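Local coordinates for cyclohexadienyl dehydratase (Synthetic construct, PDB 5JOS), which probably converts prephenate to phenylpyruvate and arogenate to phenylalanine, as a reconstructed ancestral dehydratase with a periplasmic solute-binding protein fold, at residues A[178-182]-A[183-187]; A[127-131]-A[132-136]; A[67-71]-A[72-76]. All coordinates share one frame; numbering follows the deposited sequence.

Contact 1: residues A[178-182]-A[183-187]; sequences MITDT and VEALY
Where strand 177-181 of the five-stranded mixed sheet runs straight into helix 182-190, Thr180 and Asp181 meet the first turn of that helix. The strand and helix segments point 117° apart, and the chain turns at Asp181, the N-cap residue. Its side chain does not cap; OD1 instead makes a salt bridge to Lys111. Two backbone bonds start the helix. Ala185 N donates to Asp181 O at 3.0 Å, and Leu186 N to Thr182 O at 2.9 Å; both are nearly straight. Thr180 faces the helix with both branches. Its OG1 stands opposite the backbone N (chi1 -173°) and lies 3.2 Å from Glu184 OE2. Its CG2 packs against Ala185, 4.0 Å from CB. With an alanine here, Ala185 would probably lose the methyl packed on it, and the Glu184 carboxylate its neighbouring hydroxyl. Glu184 reaches back along the helix start with an extended chain. A water accepts from Asp181 N and donates to Glu184 OE1, so it bridges strand end and helix. Thr182 and Leu186 lie side by side, CG2 to CD1 3.8 Å, while Thr182 OG1 is hydrogen-bonded to Thr112 OG1 and Gly110 N. Asp181 OD2 and Glu184 OE1 are 4.2 Å apart. These like charges probably disfavour each other, and the Lys111 salt bridge is likely to ease the strain.

Contact 2: residues A[127-131]-A[132-136]; sequences EDINR and PDVRV
Arg131 and Val134 close a type I beta turn, which carries the chain from the end of helix 126-129 into strand 135-138. That strand lies beside 177-181 in the mixed sheet. The polar contact is made by the backbone. Val134 N donates to Arg131 O at 3.0 Å, with the donor 48° out of the carbonyl plane. Just before it, Asn130 is the centre of an inverse gamma turn, closed by a weak bond from Arg131 N to Ile129 O. The two turns follow one another at the helix end.

The side-chain packing gathers on Val134. Its CG1 stands opposite the backbone N (chi1 178°) and lies 4.5 Å from Ile129 CG2, a loose contact. CG2 packs on Arg131 CB at 3.7 Å. Phe123 touches both Ile129 and Val134, and Val134 also touches Val177. Separately, Val134 CB lies 3.4 Å from the carbonyl oxygen Ile129 O, and both methyls rest near it.

The charged groups meet less closely. Asp133 OD2 lies 3.7 Å from Arg131 CB, but Arg131 NH1 stays 5.4 Å from that same oxygen. Any attraction between the two charges is therefore probably weak, and the beta turn probably depends more on its one backbone bond and on the packing of buried Val134.

Contact 3: residues A[67-71]-A[72-76]; sequences VPTTW and PTLMS
Thr70 meets Thr73 and Pro72 across the bend that leads to helix 74-79. Its CB is 3.6 Å from Pro72 CD. Beyond it, OG1 lies between the backbone N and the carbonyl carbon (chi1 70°). This brings the hydroxyl to Pro72 CD, 3.2 Å away, where the two side chains cross at about a right angle. The same oxygen shares a hydrogen bond with Thr73 OG1 at 2.8 Å, and either hydroxyl could be the donor. Thr73 N also donates to Thr70 O at 3.0 Å. That bond is bent, 139° at the hydrogen. The segment links strand 63-68, an edge strand of its parallel sheet, to the next helix of this solute-binding protein fold. Thr73 holds the N-cap position, but its side chain makes no capping bond. Its OG1 bonds instead to Asp77 within the helix, and Asp77 also takes Thr69 OG1, so one carboxylate joins both threonines. Leu74 packs in two directions. Its CD1 meets Thr69 CG2 at 3.8 Å, and its CD2 sits obliquely by Trp71 CZ3 at 4.0 Å. The indole NE1 is hydrogen-bonded to Asp32. A water accepts from Met75 N and donates to Trp71 O at 2.8 Å, bridging the first turn of the helix to the residue before Pro72.

Contacts 1 and 2 serve the same mixed sheet. Strands 177-181 and 135-138 are neighbours in it, and Ile179 CG1 touches Val136 CG1 at 4.1 Å. Contact 3 belongs to the other, parallel sheet; its centre is about 27 Å from that of contact 1 and about 43 Å from that of contact 2. Contact 1 lies nearest the chain centre, with three buried and one exposed among seven touching residues. Contact 2 lies farthest out and is the most surface-like, three of six being exposed. Contacts 1 and 3 lead from strand to helix, each with a bridging water; contact 2 runs from helix to strand. Their chemistry differs: carboxylates in contact 1, a buried valine beside a backbone turn in contact 2, paired threonine hydroxyls in contact 3.

Contact 1: residues A[178-182]-A[183-187]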
ATOM      1  N   MET A 178      16.002  12.208   2.991  1.00 31.96           N
ATOM      2  CA  MET A 178      16.472  11.043   2.261  1.00 29.10           C
ATOM      3  C   MET A 178      15.348  10.619   1.343  1.00 31.60           C
ATOM      4  O   MET A 178      14.225  10.550   1.797  1.00 30.71           O
ATOM      5  CB  MET A 178      16.825   9.903   3.232  1.00 28.46           C
ATOM      6  CG  MET A 178      17.187   8.632   2.484  1.00 30.86           C
ATOM      7  SD  MET A 178      17.435   7.383   3.753  1.00 35.21           S
ATOM      8  CE  MET A 178      17.678   5.969   2.684  1.00 35.74           C
ATOM      9  N   ILE A 179      15.646  10.426   0.048  1.00 30.17           N
ATOM     10  CA  ILE A 179      14.711   9.883  -0.916  1.00 31.24           C
ATOM     11  C   ILE A 179      14.923   8.427  -1.027  1.00 32.13           C
ATOM     12  O   ILE A 179      16.040   8.006  -1.303  1.00 29.37           O
ATOM     13  CB  ILE A 179      14.890  10.460  -2.339  1.00 31.93           C
ATOM     14  CG1 ILE A 179      14.776  11.951  -2.274  1.00 32.83           C
ATOM     15  CG2 ILE A 179      13.904   9.893  -3.309  1.00 30.30           C
ATOM     16  CD1 ILE A 179      13.437  12.497  -1.807  1.00 37.58           C
ATOM     17  N   THR A 180      13.837   7.658  -0.791  1.00 29.53           N
ATOM     18  CA  THR A 180      13.922   6.218  -0.838  1.00 29.95           C
ATOM     19  C   THR A 180      12.547   5.639  -1.154  1.00 30.00           C
ATOM     20  O   THR A 180      11.559   6.352  -1.063  1.00 30.21           O
ATOM     21  CB  THR A 180      14.479   5.715   0.501  1.00 31.99           C
ATOM     22  OG1 THR A 180      14.728   4.325   0.439  1.00 33.17           O
ATOM     23  CG2 THR A 180      13.552   5.978   1.579  1.00 30.21           C
ATOM     24  N   ASP A 181      12.475   4.345  -1.484  1.00 30.61           N
ATOM     25  CA  ASP A 181      11.169   3.674  -1.596  1.00 32.94           C
ATOM     26  C   ASP A 181      10.318   3.806  -0.362  1.00 30.68           C
ATOM     27  O   ASP A 181      10.828   3.782   0.752  1.00 29.79           O
ATOM     28  CB  ASP A 181      11.296   2.186  -1.896  1.00 37.45           C
ATOM     29  CG  ASP A 181      11.850   1.917  -3.277  1.00 41.18           C
ATOM     30  OD1 ASP A 181      11.690   2.701  -4.199  1.00 42.07           O
ATOM     31  OD2 ASP A 181      12.464   0.896  -3.440  1.00 45.73           O
ATOM     32  N   THR A 182       9.002   3.839  -0.580  1.00 31.55           N
ATOM     33  CA  THR A 182       8.046   4.021   0.468  1.00 29.72           C
ATOM     34  C   THR A 182       8.274   3.008   1.620  1.00 33.21           C
ATOM     35  O   THR A 182       8.307   3.395   2.818  1.00 28.53           O
ATOM     36  CB  THR A 182       6.644   3.941  -0.040  1.00 31.51           C
ATOM     37  OG1 THR A 182       6.489   4.975  -1.009  1.00 31.08           O
ATOM     38  CG2 THR A 182       5.650   4.116   1.096  1.00 33.19           C
ATOM     39  N   VAL A 183       8.442   1.744   1.263  1.00 31.74           N
ATOM     40  CA  VAL A 183       8.559   0.733   2.265  1.00 32.89           C
ATOM     41  C   VAL A 183       9.715   0.983   3.192  1.00 31.67           C
ATOM     42  O   VAL A 183       9.588   0.861   4.384  1.00 34.71           O
ATOM     43  CB  VAL A 183       8.599  -0.683   1.678  1.00 35.06           C
ATOM     44  CG1 VAL A 183       9.889  -0.983   0.954  1.00 37.33           C
ATOM     45  CG2 VAL A 183       8.357  -1.646   2.830  1.00 39.75           C
ATOM     46  N   GLU A 184      10.838   1.409   2.666  1.00 32.24           N
ATOM     47  CA  GLU A 184      11.968   1.723   3.474  1.00 32.21           C
ATOM     48  C   GLU A 184      11.785   2.947   4.324  1.00 34.08           C
ATOM     49  O   GLU A 184      12.219   2.942   5.468  1.00 31.47           O
ATOM     50  CB  GLU A 184      13.198   2.003   2.617  1.00 34.02           C
ATOM     51  CG  GLU A 184      13.606   0.753   1.933  1.00 44.27           C
ATOM     52  CD  GLU A 184      14.843   0.946   1.115  1.00 53.12           C
ATOM     53  OE1 GLU A 184      14.789   0.383   0.033  1.00 58.10           O
ATOM     54  OE2 GLU A 184      15.834   1.599   1.571  1.00 67.16           O
ATOM     55  N   ALA A 185      11.268   4.007   3.758  1.00 27.58           N
ATOM     56  CA  ALA A 185      10.965   5.199   4.566  1.00 30.55           C
ATOM     57  C   ALA A 185      10.137   4.860   5.740  1.00 32.64           C
ATOM     58  O   ALA A 185      10.412   5.336   6.841  1.00 30.55           O
ATOM     59  CB  ALA A 185      10.245   6.292   3.785  1.00 28.62           C
ATOM     60  N   LEU A 186       9.080   4.077   5.515  1.00 33.27           N
ATOM     61  CA  LEU A 186       8.167   3.791   6.571  1.00 31.97           C
ATOM     62  C   LEU A 186       8.838   2.976   7.689  1.00 33.10           C
ATOM     63  O   LEU A 186       8.514   3.112   8.875  1.00 30.79           O
ATOM     64  CB  LEU A 186       6.968   3.006   6.084  1.00 33.26           C
ATOM     65  CG  LEU A 186       6.043   3.782   5.129  1.00 36.63           C
ATOM     66  CD1 LEU A 186       4.974   2.815   4.636  1.00 42.75           C
ATOM     67  CD2 LEU A 186       5.369   4.916   5.830  1.00 37.59           C
ATOM     68  N   TYR A 187       9.727   2.103   7.296  1.00 33.37           N
ATOM     69  CA  TYR A 187      10.397   1.252   8.204  1.00 33.31           C
ATOM     70  C   TYR A 187      11.467   2.003   9.045  1.00 33.48           C
ATOM     71  O   TYR A 187      11.535   1.807  10.252  1.00 35.77           O
ATOM     72  CB  TYR A 187      11.044   0.173   7.409  1.00 38.86           C
ATOM     73  CG  TYR A 187      11.861  -0.790   8.203  1.00 43.08           C
ATOM     74  CD1 TYR A 187      11.318  -1.938   8.789  1.00 44.59           C
ATOM     75  CD2 TYR A 187      13.223  -0.530   8.340  1.00 51.47           C
ATOM     76  CE1 TYR A 187      12.161  -2.820   9.530  1.00 52.80           C
ATOM     77  CE2 TYR A 187      14.048  -1.370   9.050  1.00 58.06           C
ATOM     78  CZ  TYR A 187      13.542  -2.492   9.639  1.00 52.49           C
ATOM     79  OH  TYR A 187      14.501  -3.209  10.294  1.00 76.17           O
TER
HETATM   80  O   HOH W   1      15.096   2.719  -2.113  1.00 39.48           O

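Contact 2: residues A[127-131]-A[132-136]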
ATOM      1  N   GLU A 127       7.417  21.214  -3.359  1.00 55.25           N
ATOM      2  CA  GLU A 127       7.854  22.601  -3.266  1.00 63.66           C
ATOM      3  C   GLU A 127       8.706  22.794  -2.015  1.00 58.34           C
ATOM      4  O   GLU A 127       9.669  23.540  -2.022  1.00 53.68           O
ATOM      5  CB  GLU A 127       6.647  23.596  -3.230  1.00 70.10           C
ATOM      6  CG  GLU A 127       5.772  23.681  -4.505  1.00 80.20           C
ATOM      7  CD  GLU A 127       5.186  22.311  -5.010  1.00 88.98           C
ATOM      8  OE1 GLU A 127       4.728  21.441  -4.197  1.00 84.25           O
ATOM      9  OE2 GLU A 127       5.169  22.082  -6.249  1.00 88.60           O
ATOM     10  N   ASP A 128       8.292  22.176  -0.929  1.00 52.40           N
ATOM     11  CA  ASP A 128       8.958  22.355   0.349  1.00 52.28           C
ATOM     12  C   ASP A 128      10.364  21.777   0.299  1.00 48.70           C
ATOM     13  O   ASP A 128      11.250  22.193   1.029  1.00 50.33           O
ATOM     14  CB  ASP A 128       8.188  21.576   1.427  1.00 53.73           C
ATOM     15  CG  ASP A 128       6.902  22.230   1.768  1.00 58.73           C
ATOM     16  OD1 ASP A 128       6.684  23.267   1.177  1.00 59.33           O
ATOM     17  OD2 ASP A 128       6.120  21.723   2.585  1.00 61.89           O
ATOM     18  N   ILE A 129      10.524  20.757  -0.533  1.00 48.99           N
ATOM     19  CA  ILE A 129      11.733  19.954  -0.545  1.00 48.48           C
ATOM     20  C   ILE A 129      12.715  20.472  -1.585  1.00 47.29           C
ATOM     21  O   ILE A 129      13.925  20.498  -1.326  1.00 48.64           O
ATOM     22  CB  ILE A 129      11.418  18.435  -0.725  1.00 44.45           C
ATOM     23  CG1 ILE A 129      10.615  17.938   0.500  1.00 46.64           C
ATOM     24  CG2 ILE A 129      12.695  17.625  -0.901  1.00 43.32           C
ATOM     25  CD1 ILE A 129       9.834  16.683   0.255  1.00 45.69           C
ATOM     26  N   ASN A 130      12.202  20.853  -2.743  1.00 47.15           N
ATOM     27  CA  ASN A 130      13.011  21.355  -3.815  1.00 49.51           C
ATOM     28  C   ASN A 130      13.445  22.828  -3.555  1.00 54.38           C
ATOM     29  O   ASN A 130      13.048  23.741  -4.278  1.00 50.03           O
ATOM     30  CB  ASN A 130      12.186  21.271  -5.077  1.00 50.91           C
ATOM     31  CG  ASN A 130      12.999  21.574  -6.300  1.00 50.01           C
ATOM     32  OD1 ASN A 130      14.188  21.301  -6.376  1.00 43.64           O
ATOM     33  ND2 ASN A 130      12.357  22.166  -7.258  1.00 54.52           N
ATOM     34  N   ARG A 131      14.242  23.051  -2.509  1.00 56.58           N
ATOM     35  CA  ARG A 131      14.744  24.400  -2.119  1.00 60.70           C
ATOM     36  C   ARG A 131      16.259  24.330  -1.911  1.00 58.44           C
ATOM     37  O   ARG A 131      16.777  23.295  -1.477  1.00 54.03           O
ATOM     38  CB  ARG A 131      14.162  24.849  -0.789  1.00 65.33           C
ATOM     39  CG  ARG A 131      12.680  24.945  -0.780  1.00 70.70           C
ATOM     40  CD  ARG A 131      12.309  26.082  -1.706  1.00 85.50           C
ATOM     41  NE  ARG A 131      10.902  26.399  -1.584  1.00100.15           N
ATOM     42  CZ  ARG A 131      10.367  26.967  -0.513  1.00105.79           C
ATOM     43  NH1 ARG A 131      11.121  27.294   0.541  1.00109.07           N
ATOM     44  NH2 ARG A 131       9.071  27.210  -0.495  1.00105.34           N
ATOM     45  N   PRO A 132      16.962  25.452  -2.127  1.00 59.48           N
ATOM     46  CA  PRO A 132      18.441  25.384  -2.174  1.00 60.21           C
ATOM     47  C   PRO A 132      19.106  25.125  -0.813  1.00 58.22           C
ATOM     48  O   PRO A 132      20.236  24.675  -0.723  1.00 60.59           O
ATOM     49  CB  PRO A 132      18.855  26.747  -2.755  1.00 64.93           C
ATOM     50  CG  PRO A 132      17.650  27.632  -2.631  1.00 65.86           C
ATOM     51  CD  PRO A 132      16.419  26.801  -2.423  1.00 64.37           C
ATOM     52  N   ASP A 133      18.409  25.414   0.251  1.00 59.27           N
ATOM     53  CA  ASP A 133      18.966  25.129   1.581  1.00 63.10           C
ATOM     54  C   ASP A 133      18.698  23.640   2.007  1.00 56.89           C
ATOM     55  O   ASP A 133      19.111  23.183   3.089  1.00 60.74           O
ATOM     56  CB  ASP A 133      18.320  26.116   2.530  1.00 71.43           C
ATOM     57  CG  ASP A 133      16.947  26.509   2.032  1.00 77.25           C
ATOM     58  OD1 ASP A 133      16.799  27.531   1.325  1.00 84.97           O
ATOM     59  OD2 ASP A 133      16.040  25.703   2.236  1.00 76.91           O
ATOM     60  N   VAL A 134      18.036  22.853   1.173  1.00 51.28           N
ATOM     61  CA  VAL A 134      17.599  21.508   1.642  1.00 47.72           C
ATOM     62  C   VAL A 134      18.672  20.510   1.231  1.00 46.31           C
ATOM     63  O   VAL A 134      19.017  20.454   0.057  1.00 47.14           O
ATOM     64  CB  VAL A 134      16.212  21.130   1.078  1.00 47.79           C
ATOM     65  CG1 VAL A 134      15.828  19.717   1.552  1.00 46.18           C
ATOM     66  CG2 VAL A 134      15.168  22.177   1.509  1.00 50.14           C
ATOM     67  N   ARG A 135      19.225  19.762   2.201  1.00 43.87           N
ATOM     68  CA  ARG A 135      20.226  18.757   1.905  1.00 41.96           C
ATOM     69  C   ARG A 135      19.573  17.389   1.673  1.00 40.38           C
ATOM     70  O   ARG A 135      19.029  16.746   2.606  1.00 38.47           O
ATOM     71  CB  ARG A 135      21.309  18.695   3.002  1.00 44.93           C
ATOM     72  CG  ARG A 135      22.184  19.955   3.047  1.00 49.04           C
ATOM     73  CD  ARG A 135      22.940  20.063   4.371  1.00 53.00           C
ATOM     74  NE  ARG A 135      21.956  19.882   5.456  1.00 60.01           N
ATOM     75  CZ  ARG A 135      22.231  19.638   6.743  1.00 62.35           C
ATOM     76  NH1 ARG A 135      23.474  19.559   7.160  1.00 66.49           N
ATOM     77  NH2 ARG A 135      21.255  19.468   7.627  1.00 57.43           N
ATOM     78  N   VAL A 136      19.627  16.968   0.415  1.00 37.16           N
ATOM     79  CA  VAL A 136      19.030  15.759  -0.043  1.00 36.72           C
ATOM     80  C   VAL A 136      20.031  14.678  -0.189  1.00 38.47           C
ATOM     81  O   VAL A 136      21.100  14.898  -0.731  1.00 37.63           O
ATOM     82  CB  VAL A 136      18.373  15.968  -1.410  1.00 37.20           C
ATOM     83  CG1 VAL A 136      17.871  14.665  -2.005  1.00 37.13           C
ATOM     84  CG2 VAL A 136      17.180  16.887  -1.247  1.00 36.02           C
TER

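Contact 3: residues A[67-71]-A[72-76]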
ATOM      1  N   VAL A  67      -8.073 -17.893   2.225  1.00 42.96           N
ATOM      2  CA  VAL A  67      -7.597 -19.019   1.410  1.00 39.58           C
ATOM      3  C   VAL A  67      -6.123 -18.763   1.119  1.00 40.16           C
ATOM      4  O   VAL A  67      -5.830 -17.778   0.471  1.00 41.31           O
ATOM      5  CB  VAL A  67      -8.441 -19.117   0.173  1.00 40.14           C
ATOM      6  CG1 VAL A  67      -7.932 -20.234  -0.793  1.00 44.01           C
ATOM      7  CG2 VAL A  67      -9.878 -19.414   0.567  1.00 45.91           C
ATOM      8  N   PRO A  68      -5.193 -19.614   1.654  1.00 42.85           N
ATOM      9  CA  PRO A  68      -3.768 -19.487   1.411  1.00 43.94           C
ATOM     10  C   PRO A  68      -3.511 -19.463  -0.115  1.00 47.82           C
ATOM     11  O   PRO A  68      -4.112 -20.230  -0.843  1.00 47.87           O
ATOM     12  CB  PRO A  68      -3.159 -20.745   2.015  1.00 47.91           C
ATOM     13  CG  PRO A  68      -4.212 -21.351   2.921  1.00 51.22           C
ATOM     14  CD  PRO A  68      -5.532 -20.744   2.547  1.00 46.68           C
ATOM     15  N   THR A  69      -2.720 -18.510  -0.588  1.00 43.75           N
ATOM     16  CA  THR A  69      -2.200 -18.549  -1.932  1.00 46.70           C
ATOM     17  C   THR A  69      -0.728 -18.081  -1.815  1.00 46.71           C
ATOM     18  O   THR A  69      -0.262 -17.714  -0.708  1.00 42.28           O
ATOM     19  CB  THR A  69      -3.078 -17.694  -2.889  1.00 41.45           C
ATOM     20  OG1 THR A  69      -2.718 -17.883  -4.268  1.00 42.27           O
ATOM     21  CG2 THR A  69      -2.930 -16.295  -2.600  1.00 42.44           C
ATOM     22  N   THR A  70      -0.015 -18.096  -2.931  1.00 45.13           N
ATOM     23  CA  THR A  70       1.396 -17.717  -2.956  1.00 41.46           C
ATOM     24  C   THR A  70       1.604 -16.804  -4.160  1.00 41.56           C
ATOM     25  O   THR A  70       0.787 -16.790  -5.113  1.00 40.77           O
ATOM     26  CB  THR A  70       2.314 -18.936  -3.179  1.00 42.37           C
ATOM     27  OG1 THR A  70       2.137 -19.370  -4.518  1.00 45.38           O
ATOM     28  CG2 THR A  70       1.990 -20.149  -2.221  1.00 44.81           C
ATOM     29  N   TRP A  71       2.719 -16.083  -4.182  1.00 35.95           N
ATOM     30  CA  TRP A  71       2.904 -15.145  -5.277  1.00 36.72           C
ATOM     31  C   TRP A  71       2.952 -15.832  -6.645  1.00 34.83           C
ATOM     32  O   TRP A  71       2.385 -15.292  -7.567  1.00 37.77           O
ATOM     33  CB  TRP A  71       4.097 -14.181  -5.028  1.00 36.02           C
ATOM     34  CG  TRP A  71       3.832 -13.347  -3.789  1.00 33.85           C
ATOM     35  CD1 TRP A  71       4.258 -13.624  -2.507  1.00 35.15           C
ATOM     36  CD2 TRP A  71       2.980 -12.236  -3.691  1.00 33.03           C
ATOM     37  NE1 TRP A  71       3.745 -12.709  -1.654  1.00 34.95           N
ATOM     38  CE2 TRP A  71       2.945 -11.855  -2.338  1.00 30.24           C
ATOM     39  CE3 TRP A  71       2.242 -11.495  -4.617  1.00 33.02           C
ATOM     40  CZ2 TRP A  71       2.207 -10.810  -1.895  1.00 33.21           C
ATOM     41  CZ3 TRP A  71       1.487 -10.500  -4.163  1.00 34.93           C
ATOM     42  CH2 TRP A  71       1.483 -10.135  -2.805  1.00 31.76           C
ATOM     43  N   PRO A  72       3.566 -17.014  -6.749  1.00 38.79           N
ATOM     44  CA  PRO A  72       3.641 -17.782  -7.960  1.00 42.49           C
ATOM     45  C   PRO A  72       2.305 -18.342  -8.407  1.00 47.47           C
ATOM     46  O   PRO A  72       2.151 -18.598  -9.536  1.00 48.88           O
ATOM     47  CB  PRO A  72       4.545 -18.984  -7.570  1.00 46.13           C
ATOM     48  CG  PRO A  72       5.438 -18.389  -6.531  1.00 45.35           C
ATOM     49  CD  PRO A  72       4.463 -17.605  -5.722  1.00 39.76           C
ATOM     50  N   THR A  73       1.340 -18.524  -7.539  1.00 46.53           N
ATOM     51  CA  THR A  73       0.059 -19.077  -7.989  1.00 44.83           C
ATOM     52  C   THR A  73      -1.085 -18.105  -7.811  1.00 42.48           C
ATOM     53  O   THR A  73      -2.244 -18.467  -7.965  1.00 44.20           O
ATOM     54  CB  THR A  73      -0.283 -20.304  -7.143  1.00 44.64           C
ATOM     55  OG1 THR A  73      -0.281 -19.908  -5.782  1.00 41.68           O
ATOM     56  CG2 THR A  73       0.734 -21.418  -7.378  1.00 45.32           C
ATOM     57  N   LEU A  74      -0.786 -16.866  -7.475  1.00 41.49           N
ATOM     58  CA  LEU A  74      -1.850 -15.921  -7.164  1.00 39.64           C
ATOM     59  C   LEU A  74      -2.820 -15.770  -8.330  1.00 44.40           C
ATOM     60  O   LEU A  74      -4.046 -15.702  -8.155  1.00 43.92           O
ATOM     61  CB  LEU A  74      -1.228 -14.578  -6.950  1.00 39.61           C
ATOM     62  CG  LEU A  74      -2.109 -13.396  -6.618  1.00 41.88           C
ATOM     63  CD1 LEU A  74      -2.793 -13.621  -5.258  1.00 42.95           C
ATOM     64  CD2 LEU A  74      -1.312 -12.091  -6.578  1.00 42.21           C
ATOM     65  N   MET A  75      -2.259 -15.635  -9.528  1.00 46.96           N
ATOM     66  CA  MET A  75      -3.075 -15.283 -10.665  1.00 47.97           C
ATOM     67  C   MET A  75      -3.839 -16.512 -11.092  1.00 47.09           C
ATOM     68  O   MET A  75      -5.011 -16.373 -11.418  1.00 44.17           O
ATOM     69  CB  MET A  75      -2.241 -14.709 -11.850  1.00 51.36           C
ATOM     70  CG  MET A  75      -1.469 -13.394 -11.549  1.00 56.87           C
ATOM     71  SD  MET A  75      -2.623 -12.219 -10.690  1.00 67.26           S
ATOM     72  CE  MET A  75      -4.000 -12.306 -11.922  1.00 66.77           C
ATOM     73  N   SER A  76      -3.202 -17.684 -11.095  1.00 47.04           N
ATOM     74  CA  SER A  76      -3.932 -18.878 -11.569  1.00 53.85           C
ATOM     75  C   SER A  76      -4.966 -19.317 -10.536  1.00 49.61           C
ATOM     76  O   SER A  76      -6.056 -19.710 -10.927  1.00 52.20           O
ATOM     77  CB  SER A  76      -2.990 -20.030 -11.993  1.00 57.16           C
ATOM     78  OG  SER A  76      -2.212 -20.339 -10.890  1.00 61.90           O
TER
HETATM   79  O   HOH W   2       0.630 -15.453  -9.748  1.00 48.77           O